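Local coordinates for chromosome-partitioning protein Spo0J (Thermus thermophilus HB27, PDB 1VZ0) that binds the centromere-like site parS through a helix-turn-helix motif, stimulates the ATPase Soj and takes part in chromosome segregation, at the interface of chains A and B. Coordinates in Å, arbitrary orientation; residue numbers count along the deposited sequence, not the author numbering. Chains: chain A/B, Chromosome-partitioning protein Spo0J.

The interface of chains A and B. Residues chain A 115, 117-119, 122, 169; chain B 39, 117.
B:Arg39, near the start of helix 38-57, reaches across the two-fold interface into the loop before helix 120-132 and the start of that helix in chain A. The contact may belong to a dimer of the N-terminal helix-turn-helix region, formation of which may require DNA binding, whereas the whole protein probably dimerises through its C-terminal residues. The guanidinium of B:Arg39 divides its charge between two carboxylates. NH1 forms a salt bridge with A:Glu122, 2.8 Å from OE1, which it meets on the syn side but somewhat out of the carboxylate plane, that plane being turned 52° from the guanidinium. NH2 pairs more distantly with A:Asp117 OD1, at 3.3 Å, the two flat groups standing nearly perpendicular. Bends at chi2 (99°) and chi3 (71°) curl the arginine so that both terminal nitrogens face chain A.

Hydrogen bonds add to this grip. NH1 also donates to the backbone O of A:Asp117, 3.2 Å away, approaching from above the carbonyl plane, and a water links A:Glu122 OE1 to B:Arg39 O. Within chain A, A:Arg115 NH1 also holds A:Asp117 OD1, so that oxygen is shared by two arginines. A lysine in place of B:Arg39 would probably be unable to serve A:Glu122 and A:Asp117 together, leaving one carboxylate without its cross-chain mate.

Nonpolar packing is slight: methyl CD1 of A:Leu118 lies 3.6 Å from B:Arg39 CZ.

Acidic groups crowd the neighbouring spot, where B:Asp117 OD2 comes within 2.8 Å of A:Glu122 OE2. At this distance the two acids either share a proton, which the structure alone does not show, or are modelled too close. The same OE2 is held from within its own chain by A:Ser119, whose backbone N donates to it at 3.2 Å.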
loop_
_atom_site.group_PDB
_atom_site.type_symbol
_atom_site.label_atom_id
_atom_site.label_comp_id
_atom_site.label_asym_id
_atom_site.label_seq_id
_atom_site.Cartn_x
_atom_site.Cartn_y
_atom_site.Cartn_z
ATOM N N ARG A 115 -4.855 -3.978 -7.074
ATOM C CA ARG A 115 -3.485 -3.512 -6.810
ATOM C C ARG A 115 -2.580 -4.459 -5.997
ATOM O O ARG A 115 -3.063 -5.261 -5.194
ATOM C CB ARG A 115 -3.529 -2.150 -6.102
ATOM C CG ARG A 115 -4.196 -1.040 -6.889
ATOM C CD ARG A 115 -4.144 0.273 -6.109
ATOM N NE ARG A 115 -2.774 0.705 -5.855
ATOM C CZ ARG A 115 -1.983 1.290 -6.751
ATOM N NH1 ARG A 115 -0.745 1.637 -6.417
ATOM N NH2 ARG A 115 -2.434 1.551 -7.972
ATOM N N ASP A 117 -0.737 -3.409 -3.930
ATOM C CA ASP A 117 -0.629 -2.505 -2.791
ATOM C C ASP A 117 -1.418 -2.792 -1.522
ATOM O O ASP A 117 -1.270 -2.079 -0.531
ATOM C CB ASP A 117 -1.078 -1.132 -3.263
ATOM C CG ASP A 117 0.016 -0.159 -3.252
ATOM O OD1 ASP A 117 -0.229 1.001 -3.642
ATOM O OD2 ASP A 117 1.123 -0.575 -2.847
ATOM N N LEU A 118 -2.274 -3.796 -1.544
ATOM C CA LEU A 118 -3.118 -4.032 -0.392
ATOM C C LEU A 118 -2.722 -4.996 0.687
ATOM O O LEU A 118 -2.146 -6.051 0.442
ATOM C CB LEU A 118 -4.521 -4.413 -0.858
ATOM C CG LEU A 118 -5.480 -3.252 -1.079
ATOM C CD1 LEU A 118 -4.957 -2.323 -2.177
ATOM C CD2 LEU A 118 -6.842 -3.826 -1.430
ATOM N N SER A 119 -3.083 -4.617 1.900
ATOM C CA SER A 119 -2.864 -5.448 3.058
ATOM C C SER A 119 -4.155 -6.260 3.096
ATOM O O SER A 119 -5.167 -5.848 2.518
ATOM C CB SER A 119 -2.779 -4.592 4.313
ATOM O OG SER A 119 -4.075 -4.161 4.711
ATOM N N GLU A 122 -7.207 -4.134 4.153
ATOM C CA GLU A 122 -7.802 -3.231 3.164
ATOM C C GLU A 122 -8.655 -4.039 2.210
ATOM O O GLU A 122 -9.723 -3.603 1.796
ATOM C CB GLU A 122 -6.726 -2.494 2.375
ATOM C CG GLU A 122 -5.849 -1.588 3.219
ATOM C CD GLU A 122 -4.747 -0.951 2.401
ATOM O OE1 GLU A 122 -5.006 0.070 1.728
ATOM O OE2 GLU A 122 -3.622 -1.491 2.420
ATOM N N GLU A 169 -1.332 -5.039 9.832
ATOM C CA GLU A 169 -0.899 -4.125 8.785
ATOM C C GLU A 169 0.574 -3.749 8.909
ATOM O O GLU A 169 1.235 -3.523 7.898
ATOM C CB GLU A 169 -1.762 -2.857 8.786
ATOM C CG GLU A 169 -3.253 -3.141 8.649
ATOM C CD GLU A 169 -3.949 -2.195 7.693
ATOM O OE1 GLU A 169 -3.687 -2.286 6.476
ATOM O OE2 GLU A 169 -4.756 -1.362 8.156
ATOM N N ARG B 39 -9.360 4.166 -0.834
ATOM C CA ARG B 39 -8.145 3.882 -0.073
ATOM C C ARG B 39 -7.951 4.913 1.044
ATOM O O ARG B 39 -7.671 4.567 2.196
ATOM C CB ARG B 39 -6.931 3.902 -0.995
ATOM C CG ARG B 39 -5.609 3.946 -0.252
ATOM C CD ARG B 39 -4.977 2.579 -0.148
ATOM N NE ARG B 39 -4.490 2.132 -1.446
ATOM C CZ ARG B 39 -3.791 1.018 -1.642
ATOM N NH1 ARG B 39 -3.492 0.225 -0.620
ATOM N NH2 ARG B 39 -3.388 0.700 -2.865
ATOM N N ASP B 117 1.612 -4.041 3.452
ATOM C CA ASP B 117 1.321 -3.025 2.449
ATOM C C ASP B 117 2.219 -3.021 1.214
ATOM O O ASP B 117 1.814 -2.556 0.162
ATOM C CB ASP B 117 1.448 -1.647 3.108
ATOM C CG ASP B 117 0.130 -1.044 3.422
ATOM O OD1 ASP B 117 0.110 0.031 4.042
ATOM O OD2 ASP B 117 -0.890 -1.647 3.037
HETATM O O HOH W 1 -6.477 2.248 3.268
#